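RNA-dependent RNA Polymerase (Bombyx mori cytoplasmic polyhedrosis virus, PDB 6TZ0) catalyses template-directed RNA synthesis inside the virus particle, making plus strands by fully conservative transcription and the complementary minus strands during genome replication. Local coordinates at residues K508-Y511 against D512-N516; N564-V567 against L568-S572. All coordinates share one frame; numbering follows the deposited sequence.

Contact 1: residues K508-Y511 against D512-N516; sequences KQIY and DLNDN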
# COMPACT_ATOMS: atom_id res chain seq x y z
N LYS A 508 4.66 -3.69 14.73
CA LYS A 508 5.22 -4.81 13.99
C LYS A 508 5.82 -5.86 14.91
O LYS A 508 5.91 -7.03 14.52
CB LYS A 508 6.27 -4.25 13.02
CG LYS A 508 6.92 -5.20 12.06
CD LYS A 508 7.95 -4.46 11.24
CE LYS A 508 8.61 -5.36 10.22
NZ LYS A 508 9.45 -6.39 10.89
N GLN A 509 6.19 -5.49 16.13
CA GLN A 509 6.88 -6.42 17.01
C GLN A 509 5.95 -7.45 17.63
O GLN A 509 6.44 -8.47 18.12
CB GLN A 509 7.60 -5.65 18.11
CG GLN A 509 8.60 -4.64 17.61
CD GLN A 509 9.71 -5.24 16.80
OE1 GLN A 509 10.21 -6.32 17.10
NE2 GLN A 509 10.11 -4.54 15.75
N ILE A 510 4.64 -7.21 17.62
CA ILE A 510 3.71 -8.14 18.27
C ILE A 510 3.48 -9.39 17.43
O ILE A 510 2.96 -10.39 17.95
CB ILE A 510 2.39 -7.41 18.58
CG1 ILE A 510 1.61 -8.11 19.70
CG2 ILE A 510 1.51 -7.31 17.36
CD1 ILE A 510 0.49 -7.30 20.29
N TYR A 511 3.89 -9.39 16.16
CA TYR A 511 3.76 -10.59 15.34
C TYR A 511 4.70 -11.70 15.80
O TYR A 511 4.41 -12.87 15.55
CB TYR A 511 4.05 -10.31 13.87
CG TYR A 511 3.13 -9.32 13.21
CD1 TYR A 511 1.78 -9.57 13.10
CD2 TYR A 511 3.63 -8.18 12.60
CE1 TYR A 511 0.94 -8.69 12.47
CE2 TYR A 511 2.79 -7.29 11.97
CZ TYR A 511 1.45 -7.56 11.91
OH TYR A 511 0.61 -6.69 11.27
N ASP A 512 5.80 -11.35 16.44
CA ASP A 512 6.74 -12.33 16.96
C ASP A 512 6.38 -12.83 18.35
O ASP A 512 7.15 -13.58 18.94
CB ASP A 512 8.15 -11.74 16.99
CG ASP A 512 8.67 -11.44 15.61
OD1 ASP A 512 8.27 -12.13 14.65
OD2 ASP A 512 9.49 -10.50 15.47
N LEU A 513 5.23 -12.42 18.87
CA LEU A 513 4.84 -12.76 20.23
C LEU A 513 3.55 -13.55 20.31
O LEU A 513 3.17 -13.99 21.39
CB LEU A 513 4.70 -11.48 21.07
CG LEU A 513 5.96 -10.62 21.19
CD1 LEU A 513 5.62 -9.39 21.98
CD2 LEU A 513 7.07 -11.39 21.86
N ASN A 514 2.86 -13.73 19.19
CA ASN A 514 1.62 -14.48 19.14
C ASN A 514 1.63 -15.39 17.92
O ASN A 514 2.61 -15.45 17.17
CB ASN A 514 0.39 -13.56 19.05
CG ASN A 514 0.17 -12.77 20.29
OD1 ASN A 514 0.19 -11.54 20.26
ND2 ASN A 514 -0.05 -13.46 21.39
N ASP A 515 0.52 -16.09 17.73
CA ASP A 515 0.28 -16.91 16.55
C ASP A 515 -1.05 -16.56 15.88
O ASP A 515 -1.61 -17.39 15.18
CB ASP A 515 0.30 -18.39 16.92
CG ASP A 515 -0.65 -18.74 18.06
OD1 ASP A 515 -1.20 -17.81 18.70
OD2 ASP A 515 -0.86 -19.94 18.31
N ASN A 516 -1.56 -15.35 16.10
CA ASN A 516 -2.87 -14.98 15.58
C ASN A 516 -2.79 -13.93 14.48
O ASN A 516 -3.63 -13.04 14.40
CB ASN A 516 -3.79 -14.55 16.72
CG ASN A 516 -3.22 -13.46 17.57
OD1 ASN A 516 -2.19 -12.88 17.26
ND2 ASN A 516 -3.88 -13.18 18.69
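Ile510 and Leu513 pair through their backbones in the turn that follows helix 501-508 in the polymerase domain. The chain here keeps helical backbone angles for a few residues, and its bonds span three residues. Leu513 N donates to Ile510 O at 3.2 Å. The donor sits well above the carbonyl plane, with a C=O...N angle of 110°. Asp512 N reaches Gln509 O at 3.4 Å, which makes a weak bond.

The side chain of Leu513 folds back over the same turn. Its CG lies 3.8 Å from Gln509 O, and its CB rests near Ile510 O. Asn514 approaches Ile510 at an angle, its OD1 coming to 3.8 Å from Ile510 CG1. With CG1 anti to the backbone N (chi1 -158°), Ile510 holds that methylene beside its own carbonyl, where the amide oxygen meets it.

Tyr511 meets the following residues mostly through its backbone and CB. Its ring packs on Thr646 and Thr649 of helix 644-665. Leu513 turns to Ile404 and Arg407 of helix 401-409, and Asn514 touches Tyr396 of helix 389-397.

No side-chain hydrogen bond links 508-511 to 512-516. The bonds between them are the two backbone ones, one moderate and one weak, and the side chains add mainly van der Waals contact.

Contact 2: residues N564-V567 against L568-S572; sequences NTFV and LDVAS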
# COMPACT_ATOMS: atom_id res chain seq x y z
N ASN A 564 -3.57 4.10 19.38
CA ASN A 564 -2.67 5.13 19.89
C ASN A 564 -2.34 4.93 21.37
O ASN A 564 -1.23 5.25 21.79
CB ASN A 564 -3.25 6.52 19.69
CG ASN A 564 -3.23 6.96 18.26
OD1 ASN A 564 -2.31 6.64 17.51
ND2 ASN A 564 -4.22 7.74 17.86
N THR A 565 -3.28 4.41 22.16
CA THR A 565 -2.99 4.11 23.57
C THR A 565 -1.92 3.04 23.71
O THR A 565 -1.03 3.15 24.55
CB THR A 565 -4.25 3.66 24.31
OG1 THR A 565 -4.77 2.49 23.67
CG2 THR A 565 -5.28 4.73 24.31
N PHE A 566 -2.01 1.99 22.89
CA PHE A 566 -1.01 0.92 22.88
C PHE A 566 0.35 1.44 22.45
O PHE A 566 1.38 1.11 23.07
CB PHE A 566 -1.51 -0.20 21.97
CG PHE A 566 -0.53 -1.29 21.72
CD1 PHE A 566 -0.19 -2.19 22.71
CD2 PHE A 566 0.02 -1.45 20.46
CE1 PHE A 566 0.72 -3.20 22.45
CE2 PHE A 566 0.92 -2.45 20.20
CZ PHE A 566 1.27 -3.33 21.19
N VAL A 567 0.37 2.29 21.42
CA VAL A 567 1.62 2.87 20.94
C VAL A 567 2.23 3.79 21.99
O VAL A 567 3.45 3.77 22.21
CB VAL A 567 1.37 3.60 19.60
CG1 VAL A 567 2.57 4.39 19.16
CG2 VAL A 567 1.05 2.58 18.54
N LEU A 568 1.40 4.56 22.70
CA LEU A 568 1.94 5.46 23.72
C LEU A 568 2.39 4.70 24.96
O LEU A 568 3.34 5.14 25.62
CB LEU A 568 0.91 6.52 24.09
CG LEU A 568 0.70 7.61 23.03
CD1 LEU A 568 -0.42 8.53 23.44
CD2 LEU A 568 1.98 8.38 22.84
N ASP A 569 1.78 3.56 25.28
CA ASP A 569 2.27 2.72 26.37
C ASP A 569 3.66 2.18 26.07
O ASP A 569 4.57 2.28 26.90
CB ASP A 569 1.31 1.56 26.62
CG ASP A 569 0.03 1.99 27.29
OD1 ASP A 569 0.05 3.00 28.02
OD2 ASP A 569 -0.99 1.30 27.10
N VAL A 570 3.83 1.61 24.87
CA VAL A 570 5.14 1.07 24.50
C VAL A 570 6.17 2.18 24.38
O VAL A 570 7.33 2.03 24.79
CB VAL A 570 5.03 0.25 23.21
CG1 VAL A 570 6.37 -0.33 22.83
CG2 VAL A 570 4.03 -0.85 23.36
N ALA A 571 5.76 3.35 23.88
CA ALA A 571 6.68 4.46 23.71
C ALA A 571 7.09 5.06 25.05
O ALA A 571 8.22 5.53 25.19
CB ALA A 571 6.04 5.53 22.84
N SER A 572 6.20 5.04 26.04
CA SER A 572 6.59 5.53 27.36
C SER A 572 7.51 4.54 28.06
O SER A 572 8.43 4.96 28.77
CB SER A 572 5.35 5.78 28.21
OG SER A 572 4.74 4.55 28.55
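Phe566 swings its CG anti to the backbone N (chi1 173°), and Val570 sets CG2 anti to its carbonyl carbon. These torsions lay the two side chains next to each other, pointing the same way. Val570 CG2 sits over one face of the Phe566 ring, offset toward the rim. Its nearest ring atom is Phe566 CE1 at 4.2 Å. The contact is apolar. The same methyl also lies near Phe566 O.

The backbone beneath is a regular alpha-helix, part of helix 557-573 in the polymerase domain. Four successive i to i+4 bonds join the two halves. Leu568 N donates to Asn564 O at 2.9 Å, and Asp569 N to Thr565 O at the same length of 2.9 Å. Val570 N reaches Phe566 O at 3.1 Å, and this bond is the straightest of the four, with an N-H...O angle of 169°. Ala571 N closes the series on Val567 O at 2.9 Å. Next in sequence, Ser572 OG donates to Asp569 O at 2.8 Å, three residues back along its own helix.

Leu568 drapes its side chain back along the preceding turn, with CG 3.3 Å from Asn564 O. Asp569 does likewise beside Thr565 O. Its OD2 stands 3.2 Å from Thr565 O, but both atoms are acceptors and do not bond; Thr565 O accepts from Asp569 N. Separately, the hydroxyl of Thr565 bonds to Ile562 O.

The helix is covered on several sides. Phe566 and Val570 both pack on Ile404 of helix 401-409, and Phe566 also meets Leu397 of helix 389-397. Leu568 and Ala571 lie against Trp606 of helix 604-614, while Val567 touches Cys609 of that helix.

Contact 1 and contact 2 lie in series along the chain, with their centres about 16 Å apart. They meet directly where Ile510 CD1 of contact 1 packs 4.1 Å from Phe566 CZ of contact 2. Leu397 and Ile404 join them further. Leu397 touches both Ile510 and Phe566, and Ile404 touches Leu513 as well as Phe566 and Val570. Helices 389-397 and 401-409 thus pack against both elements. Contact 1 is near the catalytic centre. The side chain of Tyr511 is about 12 Å from those of Asp680 and Asp681, which bind magnesium in another structure of this protein, though no ion is bound to them here. Contact 2 lies away from the known metal and nucleotide sites.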